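Side-chain contacts in putative secreted protein (Pseudomonas aeruginosa, PDB 3NPD), which is of unknown function but is a putative secreted protein of a Pseudomonas-specific family, possibly a virulence factor regulated by quorum sensing: residues S10-K15 / L83-I88; E14-E19 / N42-H47; D31-G36 / T94-N99; D71-N76 / A87-S92. All coordinates share one frame; numbering follows the deposited sequence.

Contact 1 (S10-K15 / L83-I88); sequences SKMLEK and LARGAI
Leu-13, on helix 4-21, and Ala-87, in the loop before strand 88-95, bring the two backbones closest, with CA atoms 8.0 Å apart. That gap is bridged by a large side chain meeting a small one. Both methyls of Leu-13 straddle the single methyl of Ala-87: CD2 lies 3.8 Å from Ala-87 CB, and CD1 lies 4.0 Å from the same atom. Leucine supplies the reach and the forked end, while alanine leaves room for the fork; both are buried and purely apolar.

At the more exposed margin, Met-12, present as selenomethionine, extends until a bend at chi3 (51°) turns its terminal methyl toward the arginine. Its CE stops 4.0 Å from Arg-85 CD, so the aliphatic part of the arginine makes the contact, and the two side chains cross at about a right angle. The guanidinium is committed elsewhere, through NH1, to Gln-81 O.

The loop owes its course to a Schellman motif. A type I turn runs from Leu-83 to Gly-86, whose positive phi (101°) is readily tolerated without a CB. This ends helix 77-83 and directs the chain to Ala-87.

Around this pair, Leu-82 of helix 77-83 touches both Leu-13 and Ala-87, Val-39 of strand 32-40 touches Leu-13, and Ile-88 enters the sheet beside strand 43-50.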
loop_
_atom_site.group_PDB
_atom_site.type_symbol
_atom_site.label_atom_id
_atom_site.label_comp_id
_atom_site.label_asym_id
_atom_site.label_seq_id
_atom_site.Cartn_x
_atom_site.Cartn_y
_atom_site.Cartn_z
ATOM N N SER A 10 3.883 -13.328 7.099
ATOM C CA SER A 10 2.926 -12.338 7.607
ATOM C C SER A 10 3.453 -11.645 8.869
ATOM O O SER A 10 3.385 -10.415 8.972
ATOM C CB SER A 10 1.575 -12.957 7.914
ATOM O OG SER A 10 1.060 -13.539 6.762
ATOM N N LYS A 11 4.046 -12.424 9.770
ATOM C CA LYS A 11 4.690 -11.875 10.986
ATOM C C LYS A 11 5.851 -10.920 10.688
ATOM O O LYS A 11 5.988 -9.904 11.353
ATOM C CB LYS A 11 5.133 -12.988 11.936
ATOM C CG LYS A 11 3.944 -13.720 12.536
ATOM C CD LYS A 11 3.394 -12.910 13.722
ATOM C CE LYS A 11 1.914 -12.891 13.772
ATOM N NZ LYS A 11 1.525 -12.131 15.004
HETATM N N MSE A 12 6.661 -11.251 9.702
HETATM C CA MSE A 12 7.744 -10.374 9.219
HETATM C C MSE A 12 7.164 -9.081 8.645
HETATM O O MSE A 12 7.670 -7.985 8.925
HETATM C CB MSE A 12 8.603 -11.101 8.180
HETATM C CG MSE A 12 9.278 -12.361 8.791
HETATM SE SE MSE A 12 9.965 -13.566 7.497
HETATM C CE MSE A 12 11.034 -12.350 6.410
ATOM N N LEU A 13 6.108 -9.204 7.835
ATOM C CA LEU A 13 5.408 -8.039 7.300
ATOM C C LEU A 13 4.779 -7.172 8.409
ATOM O O LEU A 13 4.811 -5.964 8.315
ATOM C CB LEU A 13 4.356 -8.451 6.278
ATOM C CG LEU A 13 4.900 -9.115 4.994
ATOM C CD1 LEU A 13 3.700 -9.525 4.098
ATOM C CD2 LEU A 13 5.892 -8.206 4.270
ATOM N N GLU A 14 4.240 -7.796 9.455
ATOM C CA GLU A 14 3.689 -7.071 10.615
ATOM C C GLU A 14 4.758 -6.218 11.310
ATOM O O GLU A 14 4.473 -5.092 11.726
ATOM C CB GLU A 14 3.051 -8.043 11.634
ATOM C CG GLU A 14 1.655 -8.438 11.217
ATOM C CD GLU A 14 0.991 -9.473 12.083
ATOM O OE1 GLU A 14 1.518 -9.797 13.174
ATOM O OE2 GLU A 14 -0.082 -9.953 11.652
ATOM N N LYS A 15 5.998 -6.718 11.388
ATOM C CA LYS A 15 7.086 -5.919 11.968
ATOM C C LYS A 15 7.278 -4.669 11.127
ATOM O O LYS A 15 7.406 -3.583 11.676
ATOM C CB LYS A 15 8.457 -6.640 12.056
ATOM C CG LYS A 15 8.528 -7.832 12.963
ATOM C CD LYS A 15 10.014 -8.111 13.354
ATOM N N LEU A 83 9.094 -7.990 -1.611
ATOM C CA LEU A 83 8.615 -8.606 -2.846
ATOM C C LEU A 83 9.506 -9.809 -3.203
ATOM O O LEU A 83 8.991 -10.843 -3.639
ATOM C CB LEU A 83 8.521 -7.576 -3.990
ATOM C CG LEU A 83 7.182 -6.833 -4.061
ATOM C CD1 LEU A 83 6.706 -6.312 -2.725
ATOM C CD2 LEU A 83 7.250 -5.713 -5.093
ATOM N N ALA A 84 10.811 -9.705 -2.919
ATOM C CA ALA A 84 11.763 -10.794 -3.155
ATOM C C ALA A 84 11.550 -12.022 -2.254
ATOM O O ALA A 84 12.137 -13.067 -2.465
ATOM C CB ALA A 84 13.240 -10.269 -3.026
ATOM N N ARG A 85 10.709 -11.882 -1.231
ATOM C CA ARG A 85 10.349 -12.946 -0.296
ATOM C C ARG A 85 8.907 -13.431 -0.454
ATOM O O ARG A 85 8.462 -14.266 0.348
ATOM C CB ARG A 85 10.628 -12.511 1.160
ATOM C CG ARG A 85 12.145 -12.361 1.426
ATOM C CD ARG A 85 12.408 -11.574 2.754
ATOM N NE ARG A 85 13.837 -11.640 3.072
ATOM C CZ ARG A 85 14.814 -10.964 2.458
ATOM N NH1 ARG A 85 14.539 -10.121 1.453
ATOM N NH2 ARG A 85 16.094 -11.132 2.840
ATOM N N GLY A 86 8.206 -12.941 -1.497
ATOM C CA GLY A 86 6.873 -13.420 -1.831
ATOM C C GLY A 86 5.781 -12.497 -1.365
ATOM O O GLY A 86 4.615 -12.867 -1.475
ATOM N N ALA A 87 6.135 -11.299 -0.884
ATOM C CA ALA A 87 5.093 -10.347 -0.390
ATOM C C ALA A 87 4.431 -9.589 -1.558
ATOM O O ALA A 87 4.937 -9.570 -2.680
ATOM C CB ALA A 87 5.634 -9.330 0.644
ATOM N N ILE A 88 3.272 -9.017 -1.240
ATOM C CA ILE A 88 2.563 -8.108 -2.124
ATOM C C ILE A 88 2.477 -6.790 -1.375
ATOM O O ILE A 88 2.184 -6.778 -0.153
ATOM C CB ILE A 88 1.150 -8.637 -2.430
ATOM C CG1 ILE A 88 1.244 -9.857 -3.324
ATOM C CG2 ILE A 88 0.266 -7.539 -3.105
ATOM C CD1 ILE A 88 -0.094 -10.672 -3.373
#

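Contact 2 (E14-E19 / N42-H47)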
loop_
_atom_site.group_PDB
_atom_site.type_symbol
_atom_site.label_atom_id
_atom_site.label_comp_id
_atom_site.label_asym_id
_atom_site.label_seq_id
_atom_site.Cartn_x
_atom_site.Cartn_y
_atom_site.Cartn_z
ATOM N N GLU A 14 4.240 -7.796 9.455
ATOM C CA GLU A 14 3.689 -7.071 10.615
ATOM C C GLU A 14 4.758 -6.218 11.310
ATOM O O GLU A 14 4.473 -5.092 11.726
ATOM C CB GLU A 14 3.051 -8.043 11.634
ATOM C CG GLU A 14 1.655 -8.438 11.217
ATOM C CD GLU A 14 0.991 -9.473 12.083
ATOM O OE1 GLU A 14 1.518 -9.797 13.174
ATOM O OE2 GLU A 14 -0.082 -9.953 11.652
ATOM N N LYS A 15 5.998 -6.718 11.388
ATOM C CA LYS A 15 7.086 -5.919 11.968
ATOM C C LYS A 15 7.278 -4.669 11.127
ATOM O O LYS A 15 7.406 -3.583 11.676
ATOM C CB LYS A 15 8.457 -6.640 12.056
ATOM C CG LYS A 15 8.528 -7.832 12.963
ATOM C CD LYS A 15 10.014 -8.111 13.354
ATOM N N VAL A 16 7.363 -4.840 9.795
ATOM C CA VAL A 16 7.468 -3.682 8.877
ATOM C C VAL A 16 6.262 -2.736 9.014
ATOM O O VAL A 16 6.419 -1.534 9.050
ATOM C CB VAL A 16 7.678 -4.111 7.415
ATOM C CG1 VAL A 16 7.693 -2.917 6.467
ATOM C CG2 VAL A 16 9.030 -4.885 7.306
ATOM N N ALA A 17 5.063 -3.290 9.046
ATOM C CA ALA A 17 3.848 -2.491 9.251
ATOM C C ALA A 17 3.858 -1.638 10.532
ATOM O O ALA A 17 3.589 -0.446 10.466
ATOM C CB ALA A 17 2.617 -3.357 9.195
ATOM N N LYS A 18 4.300 -2.225 11.639
ATOM C CA LYS A 18 4.399 -1.510 12.907
ATOM C C LYS A 18 5.400 -0.359 12.845
ATOM O O LYS A 18 5.061 0.758 13.246
ATOM C CB LYS A 18 4.712 -2.452 14.073
ATOM C CG LYS A 18 3.524 -3.227 14.591
ATOM C CD LYS A 18 3.939 -4.173 15.724
ATOM N N GLU A 19 6.623 -0.604 12.353
ATOM C CA GLU A 19 7.633 0.464 12.287
ATOM C C GLU A 19 7.193 1.573 11.314
ATOM O O GLU A 19 7.348 2.755 11.619
ATOM C CB GLU A 19 9.034 -0.062 11.958
ATOM C CG GLU A 19 9.186 -0.699 10.619
ATOM C CD GLU A 19 10.569 -1.272 10.389
ATOM O OE1 GLU A 19 11.537 -0.488 10.272
ATOM O OE2 GLU A 19 10.672 -2.520 10.283
ATOM N N ASN A 42 -0.116 -12.332 2.811
ATOM C CA ASN A 42 1.150 -11.916 2.213
ATOM C C ASN A 42 1.154 -10.439 1.736
ATOM O O ASN A 42 2.117 -10.021 1.112
ATOM C CB ASN A 42 1.599 -12.856 1.074
ATOM C CG ASN A 42 0.671 -12.821 -0.123
ATOM O OD1 ASN A 42 -0.442 -12.282 -0.047
ATOM N ND2 ASN A 42 1.102 -13.406 -1.214
ATOM N N GLN A 43 0.105 -9.674 2.040
ATOM C CA GLN A 43 -0.021 -8.297 1.635
ATOM C C GLN A 43 0.316 -7.355 2.776
ATOM O O GLN A 43 -0.278 -7.429 3.854
ATOM C CB GLN A 43 -1.449 -7.959 1.185
ATOM C CG GLN A 43 -1.833 -8.659 -0.070
ATOM C CD GLN A 43 -3.213 -8.316 -0.566
ATOM O OE1 GLN A 43 -3.618 -7.156 -0.630
ATOM N NE2 GLN A 43 -3.929 -9.343 -0.967
ATOM N N LEU A 44 1.270 -6.473 2.524
ATOM C CA LEU A 44 1.534 -5.292 3.357
ATOM C C LEU A 44 0.712 -4.158 2.743
ATOM O O LEU A 44 0.964 -3.761 1.604
ATOM C CB LEU A 44 3.032 -4.937 3.333
ATOM C CG LEU A 44 3.451 -3.680 4.096
ATOM C CD1 LEU A 44 3.083 -3.799 5.599
ATOM C CD2 LEU A 44 4.963 -3.371 3.895
ATOM N N ILE A 45 -0.228 -3.639 3.490
ATOM C CA ILE A 45 -1.218 -2.702 2.967
ATOM C C ILE A 45 -0.960 -1.343 3.582
ATOM O O ILE A 45 -0.977 -1.218 4.809
ATOM C CB ILE A 45 -2.656 -3.133 3.320
ATOM C CG1 ILE A 45 -2.998 -4.520 2.829
ATOM C CG2 ILE A 45 -3.710 -2.067 2.787
ATOM C CD1 ILE A 45 -4.167 -5.180 3.532
ATOM N N ASN A 46 -0.764 -0.320 2.750
ATOM C CA ASN A 46 -0.663 1.053 3.177
ATOM C C ASN A 46 -2.049 1.604 2.904
ATOM O O ASN A 46 -2.536 1.587 1.751
ATOM C CB ASN A 46 0.427 1.772 2.340
ATOM C CG ASN A 46 0.801 3.169 2.825
ATOM O OD1 ASN A 46 1.541 3.861 2.122
ATOM N ND2 ASN A 46 0.282 3.611 3.979
ATOM N N HIS A 47 -2.703 2.087 3.947
ATOM C CA HIS A 47 -4.004 2.693 3.836
ATOM C C HIS A 47 -3.801 4.195 3.746
ATOM O O HIS A 47 -3.090 4.763 4.569
ATOM C CB HIS A 47 -4.809 2.397 5.100
ATOM C CG HIS A 47 -4.979 0.921 5.385
ATOM N ND1 HIS A 47 -6.067 0.180 4.968
ATOM C CD2 HIS A 47 -4.192 0.068 6.072
ATOM C CE1 HIS A 47 -5.928 -1.072 5.371
ATOM N NE2 HIS A 47 -4.799 -1.169 6.042
#
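Leu-44 meets Val-16 and Ala-17 where helix 4-21 packs on a face of the mixed beta-sheet, helix-on-sheet packing in an alpha+beta fold. The backbones come nearest at Ala-17 and Leu-44, whose CA atoms are 6.9 Å apart, a close approach suited to the small alanine.

From CB, the leucine side chain leaves strand 43-50 toward the helix. Its CG stands opposite the backbone N (chi1 177°), and CB and CG act as a stalk, leaving the contact to the two methyls. CD1 settles on the helix backbone at Ala-17, 3.7 Å from Ala-17 CB; the side chain there is that single carbon, which lets CD1 come within 4.0 Å of Ala-17 CA. CD2, the other branch, takes the neighbouring position, Val-16, and the two side chains cross nearly perpendicularly. Leu-82 of helix 77-83 touches both Leu-44 and Val-16, while Tyr-37 of strand 32-40 touches Ala-17. The leucine thus fits a largely buried place where a forked apolar group can serve two successive helix residues. Valine's branching at CB lets one methyl turn inward: Val-16 CG1, anti to its own N, rests 3.8 Å from Leu-44 CD2.

Contact 3 (D31-G36 / T94-N99); sequences DILDQG and TEYKTN. With SO4 (sulfate ion), chain B.
This is a surface contact, part direct and apolar (Leu-33 on Tyr-96), part through water (Gln-35 and Thr-94), between strand 32-40 and the end of strand 88-95 with the loop that follows. Strand 43-50 runs between these strands in the sheet, and Ser-49 on it touches Leu-33, Gln-35 and Tyr-96, so the side chains meet over an intervening strand.

In the direct touch, Leu-33 CD1 approaches the tyrosine ring obliquely, 4.1 Å from Tyr-96 CE1. Tyr-96 has its CG anti to the backbone N (chi1 178°), which carries the far part of the ring toward Leu-33. Arg-51 makes a cation-pi contact with this ring.

Beside it, one water molecule bonds to Gln-35 OE1 at 2.9 Å and to Thr-94 OG1 at 2.7 Å. Thr-94 OG1 in turn donates to Asn-99 OD1 over 2.7 Å, coming in 45° above the carbonyl plane, which ties the two ends of the turn together. A second water donates to Asn-99 OD1 and only weakly to Gln-35.

On the loop, Lys-97 NZ donates to sulfate O3 at 2.9 Å, and Arg-51 NH1 and Ala-52 N also bind this ion, probably acquired from the crystallisation liquor. The site's cationic groups would suit an anion, whereas the strand-to-strand link, one grazing apolar touch and shared water, marks a hydrated surface contact in place of buried core packing.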
loop_
_atom_site.group_PDB
_atom_site.type_symbol
_atom_site.label_atom_id
_atom_site.label_comp_id
_atom_site.label_asym_id
_atom_site.label_seq_id
_atom_site.Cartn_x
_atom_site.Cartn_y
_atom_site.Cartn_z
ATOM N N ASP A 31 -4.287 16.819 0.227
ATOM C CA ASP A 31 -5.376 15.898 -0.147
ATOM C C ASP A 31 -5.248 14.482 0.384
ATOM O O ASP A 31 -6.268 13.812 0.482
ATOM C CB ASP A 31 -5.509 15.814 -1.650
ATOM C CG ASP A 31 -5.907 17.130 -2.284
ATOM O OD1 ASP A 31 -6.823 17.802 -1.762
ATOM O OD2 ASP A 31 -5.318 17.408 -3.340
ATOM N N ILE A 32 -4.041 14.043 0.741
ATOM C CA ILE A 32 -3.810 12.641 1.071
ATOM C C ILE A 32 -3.242 12.494 2.478
ATOM O O ILE A 32 -2.206 13.083 2.788
ATOM C CB ILE A 32 -2.874 11.979 0.048
ATOM C CG1 ILE A 32 -3.484 11.968 -1.358
ATOM C CG2 ILE A 32 -2.571 10.542 0.424
ATOM C CD1 ILE A 32 -2.482 11.686 -2.426
ATOM N N LEU A 33 -3.894 11.654 3.294
ATOM C CA LEU A 33 -3.387 11.230 4.608
ATOM C C LEU A 33 -2.838 9.819 4.496
ATOM O O LEU A 33 -3.524 8.906 4.020
ATOM C CB LEU A 33 -4.446 11.230 5.732
ATOM C CG LEU A 33 -4.988 12.455 6.406
ATOM C CD1 LEU A 33 -5.984 11.997 7.459
ATOM C CD2 LEU A 33 -3.837 13.263 7.037
ATOM N N ASP A 34 -1.601 9.664 4.921
ATOM C CA ASP A 34 -1.018 8.344 5.121
ATOM C C ASP A 34 -1.567 7.812 6.471
ATOM O O ASP A 34 -1.218 8.318 7.553
ATOM C CB ASP A 34 0.506 8.449 5.118
ATOM C CG ASP A 34 1.207 7.099 5.257
ATOM O OD1 ASP A 34 0.572 6.040 5.512
ATOM O OD2 ASP A 34 2.448 7.128 5.141
ATOM N N GLN A 35 -2.367 6.764 6.419
ATOM C CA GLN A 35 -3.021 6.190 7.619
ATOM C C GLN A 35 -2.286 4.993 8.179
ATOM O O GLN A 35 -2.776 4.369 9.111
ATOM C CB GLN A 35 -4.472 5.825 7.330
ATOM C CG GLN A 35 -5.269 6.963 6.763
ATOM C CD GLN A 35 -6.640 6.518 6.352
ATOM O OE1 GLN A 35 -6.785 5.555 5.615
ATOM N NE2 GLN A 35 -7.632 7.224 6.778
ATOM N N GLY A 36 -1.100 4.696 7.636
ATOM C CA GLY A 36 -0.259 3.616 8.156
ATOM C C GLY A 36 -0.537 2.313 7.448
ATOM O O GLY A 36 -1.078 2.292 6.338
ATOM N N THR A 94 -9.014 5.341 0.107
ATOM C CA THR A 94 -10.444 5.537 0.353
ATOM C C THR A 94 -10.734 7.039 0.480
ATOM O O THR A 94 -9.833 7.824 0.716
ATOM C CB THR A 94 -10.875 4.754 1.604
ATOM O OG1 THR A 94 -10.183 5.265 2.742
ATOM C CG2 THR A 94 -10.591 3.227 1.409
ATOM N N GLU A 95 -11.988 7.422 0.337
ATOM C CA GLU A 95 -12.410 8.807 0.474
ATOM C C GLU A 95 -12.268 9.296 1.914
ATOM O O GLU A 95 -12.624 8.590 2.847
ATOM C CB GLU A 95 -13.883 8.947 0.055
ATOM C CG GLU A 95 -14.069 9.112 -1.432
ATOM C CD GLU A 95 -14.013 10.568 -1.842
ATOM O OE1 GLU A 95 -13.111 11.297 -1.351
ATOM O OE2 GLU A 95 -14.868 10.961 -2.664
ATOM N N TYR A 96 -11.778 10.509 2.084
ATOM C CA TYR A 96 -11.625 11.088 3.418
ATOM C C TYR A 96 -12.956 11.164 4.171
ATOM O O TYR A 96 -13.007 10.765 5.302
ATOM C CB TYR A 96 -10.995 12.457 3.287
ATOM C CG TYR A 96 -10.845 13.170 4.594
ATOM C CD1 TYR A 96 -10.003 12.666 5.576
ATOM C CD2 TYR A 96 -11.545 14.344 4.871
ATOM C CE1 TYR A 96 -9.830 13.296 6.788
ATOM C CE2 TYR A 96 -11.347 15.020 6.082
ATOM C CZ TYR A 96 -10.536 14.469 7.061
ATOM O OH TYR A 96 -10.414 15.119 8.252
ATOM N N LYS A 97 -13.972 11.731 3.532
ATOM C CA LYS A 97 -15.267 11.933 4.221
ATOM C C LYS A 97 -16.128 10.684 4.444
ATOM O O LYS A 97 -16.859 10.621 5.436
ATOM C CB LYS A 97 -16.106 12.929 3.413
ATOM C CG LYS A 97 -15.526 14.325 3.332
ATOM C CD LYS A 97 -15.716 15.050 4.591
ATOM C CE LYS A 97 -15.114 16.447 4.573
ATOM N NZ LYS A 97 -15.799 17.478 3.735
ATOM N N THR A 98 -16.112 9.754 3.503
ATOM C CA THR A 98 -17.014 8.578 3.497
ATOM C C THR A 98 -16.338 7.232 3.654
ATOM O O THR A 98 -16.996 6.237 3.908
ATOM C CB THR A 98 -17.783 8.548 2.164
ATOM O OG1 THR A 98 -16.867 8.283 1.084
ATOM C CG2 THR A 98 -18.477 9.890 1.868
ATOM N N ASN A 99 -15.014 7.178 3.470
ATOM C CA ASN A 99 -14.290 5.913 3.377
ATOM C C ASN A 99 -14.638 4.969 2.183
ATOM O O ASN A 99 -14.163 3.819 2.165
ATOM C CB ASN A 99 -14.296 5.123 4.703
ATOM C CG ASN A 99 -13.052 4.296 4.866
ATOM O OD1 ASN A 99 -11.937 4.821 4.766
ATOM N ND2 ASN A 99 -13.215 3.001 5.136
HETATM S S SO4 B . -13.306 16.574 0.974
HETATM O O1 SO4 B . -13.114 15.112 0.892
HETATM O O2 SO4 B . -12.790 17.358 -0.159
HETATM O O3 SO4 B . -14.737 16.846 1.068
HETATM O O4 SO4 B . -12.595 17.081 2.165
HETATM O O HOH W 1 -7.870 4.032 3.455
HETATM O O HOH W 2 -9.944 4.655 6.705
#

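Contact 4 (D71-N76 / A87-S92); sequences DSVCSN and AILTYS
Val-73, near the end of helix 62-74, has the most surface covered here, and it spreads its two methyls over two residues of strand 88-95, Tyr-91 and Leu-89. The CA atoms of Val-73 and Leu-89 are 7.7 Å apart.

The tighter touch is at the tyrosine. Val-73 CG2 comes to the edge of the ring, close to its plane, only 3.4 Å from Tyr-91 CE2 and 3.7 Å from Tyr-91 OH. This places a methyl against the phenol's rim. The branch at CB explains the pairing: CG2 lies anti to the carbonyl carbon, while CG1, anti to N (chi1 167°), is turned to Leu-89 and reaches Leu-89 CB at 4.2 Å. A beta-branched residue thus covers two strand positions with a short, stiff side chain, and Leu-89 and Tyr-91, two apart, point to the same side of the strand.

At the helix end, in one of the two conformers of Ser-75, its OG bonds back to Asp-71 O at 2.8 Å. Asn-76 ND2 hydrogen-bonds to a cyclohexylpropylsulfonic acid, probably from the crystallisation liquor, that also lies near Tyr-91; such molecules often mark pockets.

Among its neighbours, Cys-74 is disulfide-bonded to Cys-112 in helix 109-112, Tyr-79 of helix 77-83 touches both Leu-89 and Tyr-91, and Tyr-91 also packs on strands 43-50 and 101-107.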
loop_
_atom_site.group_PDB
_atom_site.type_symbol
_atom_site.label_atom_id
_atom_site.label_comp_id
_atom_site.label_asym_id
_atom_site.label_seq_id
_atom_site.Cartn_x
_atom_site.Cartn_y
_atom_site.Cartn_z
ATOM N N ASP A 71 6.311 2.703 -10.023
ATOM C CA ASP A 71 7.650 3.327 -10.142
ATOM C C ASP A 71 8.259 3.497 -8.754
ATOM O O ASP A 71 9.432 3.142 -8.531
ATOM C CB ASP A 71 7.600 4.715 -10.822
ATOM C CG ASP A 71 7.333 4.670 -12.342
ATOM O OD1 ASP A 71 7.604 3.634 -13.005
ATOM O OD2 ASP A 71 6.872 5.724 -12.882
ATOM N N SER A 72 7.447 4.002 -7.817
ATOM C CA SER A 72 7.854 4.244 -6.427
ATOM C C SER A 72 8.174 2.922 -5.689
ATOM O O SER A 72 9.264 2.770 -5.117
ATOM C CB SER A 72 6.732 5.017 -5.711
ATOM O OG SER A 72 7.049 5.355 -4.371
ATOM N N VAL A 73 7.226 1.979 -5.712
ATOM C CA VAL A 73 7.381 0.675 -5.053
ATOM C C VAL A 73 8.565 -0.092 -5.567
ATOM O O VAL A 73 9.380 -0.572 -4.787
ATOM C CB VAL A 73 6.106 -0.226 -5.210
ATOM C CG1 VAL A 73 6.401 -1.691 -4.812
ATOM C CG2 VAL A 73 4.959 0.373 -4.447
ATOM N N CYS A 74 8.646 -0.189 -6.892
ATOM C CA CYS A 74 9.622 -1.071 -7.526
ATOM C C CYS A 74 11.064 -0.617 -7.406
ATOM O O CYS A 74 11.964 -1.413 -7.700
ATOM C CB CYS A 74 9.233 -1.337 -8.968
ATOM S SG CYS A 74 7.601 -2.190 -9.063
ATOM N N SER A 75 11.264 0.652 -7.065
ATOM C CA SER A 75 12.596 1.231 -6.809
ATOM C C SER A 75 12.856 1.456 -5.312
ATOM O O SER A 75 13.895 1.995 -4.948
ATOM C CB SER A 75 12.761 2.555 -7.582
ATOM O OG SER A 75 11.808 3.525 -7.179
ATOM N N ASN A 76 11.950 1.009 -4.436
ATOM C CA ASN A 76 12.109 1.162 -2.987
ATOM C C ASN A 76 12.896 -0.059 -2.522
ATOM O O ASN A 76 12.428 -1.198 -2.641
ATOM C CB ASN A 76 10.739 1.229 -2.328
ATOM C CG ASN A 76 10.770 1.501 -0.836
ATOM O OD1 ASN A 76 11.330 0.733 -0.043
ATOM N ND2 ASN A 76 10.001 2.527 -0.425
ATOM N N ALA A 87 6.135 -11.299 -0.884
ATOM C CA ALA A 87 5.093 -10.347 -0.390
ATOM C C ALA A 87 4.431 -9.589 -1.558
ATOM O O ALA A 87 4.937 -9.570 -2.680
ATOM C CB ALA A 87 5.634 -9.330 0.644
ATOM N N ILE A 88 3.272 -9.017 -1.240
ATOM C CA ILE A 88 2.563 -8.108 -2.124
ATOM C C ILE A 88 2.477 -6.790 -1.375
ATOM O O ILE A 88 2.184 -6.778 -0.153
ATOM C CB ILE A 88 1.150 -8.637 -2.430
ATOM C CG1 ILE A 88 1.244 -9.857 -3.324
ATOM C CG2 ILE A 88 0.266 -7.539 -3.105
ATOM C CD1 ILE A 88 -0.094 -10.672 -3.373
ATOM N N LEU A 89 2.815 -5.704 -2.068
ATOM C CA LEU A 89 2.604 -4.338 -1.579
ATOM C C LEU A 89 1.246 -3.893 -2.116
ATOM O O LEU A 89 1.025 -3.871 -3.311
ATOM C CB LEU A 89 3.749 -3.380 -1.985
ATOM C CG LEU A 89 4.667 -2.940 -0.854
ATOM C CD1 LEU A 89 3.918 -2.151 0.280
ATOM C CD2 LEU A 89 5.413 -4.215 -0.369
ATOM N N THR A 90 0.363 -3.477 -1.219
ATOM C CA THR A 90 -0.978 -3.039 -1.577
ATOM C C THR A 90 -1.197 -1.607 -1.111
ATOM O O THR A 90 -0.949 -1.309 0.057
ATOM C CB THR A 90 -2.033 -3.932 -0.924
ATOM O OG1 THR A 90 -1.841 -5.251 -1.431
ATOM C CG2 THR A 90 -3.494 -3.429 -1.231
ATOM N N TYR A 91 -1.693 -0.755 -2.001
ATOM C CA TYR A 91 -2.117 0.606 -1.664
ATOM C C TYR A 91 -3.615 0.618 -1.698
ATOM O O TYR A 91 -4.218 0.343 -2.739
ATOM C CB TYR A 91 -1.585 1.650 -2.647
ATOM C CG TYR A 91 -0.158 1.824 -2.410
ATOM C CD1 TYR A 91 0.279 2.726 -1.428
ATOM C CD2 TYR A 91 0.771 1.013 -3.031
ATOM C CE1 TYR A 91 1.600 2.842 -1.093
ATOM C CE2 TYR A 91 2.120 1.131 -2.723
ATOM C CZ TYR A 91 2.532 2.065 -1.757
ATOM O OH TYR A 91 3.859 2.219 -1.432
ATOM N N SER A 92 -4.231 0.965 -0.567
ATOM C CA SER A 92 -5.681 1.083 -0.450
ATOM C C SER A 92 -6.029 2.524 -0.158
ATOM O O SER A 92 -5.808 3.028 0.950
ATOM C CB SER A 92 -6.223 0.114 0.618
ATOM O OG SER A 92 -7.599 0.335 0.858
#

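Contacts 2 and 4 lie where helices meet the mixed sheet; contact 1 joins helix 4-21 to the loop leading into strand 88-95. Contacts 1 and 2 share helix 4-21 and have centres 8 Å apart, while contacts 1 and 4 share Ala-87 and Ile-88, with centres 12 Å apart. Contact 2 closes before contact 4 opens along the chain, and their strands 43-50 and 88-95 are sheet neighbours. Contact 3 is the outlier, its centre 24 Å from that of contact 1, yet strand 88-95 carries both contact 3 and contact 4, the latter nested within its loop. One sheet therefore joins a largely buried helix-packed region to a hydrated end where a sulfate sits in the crystal.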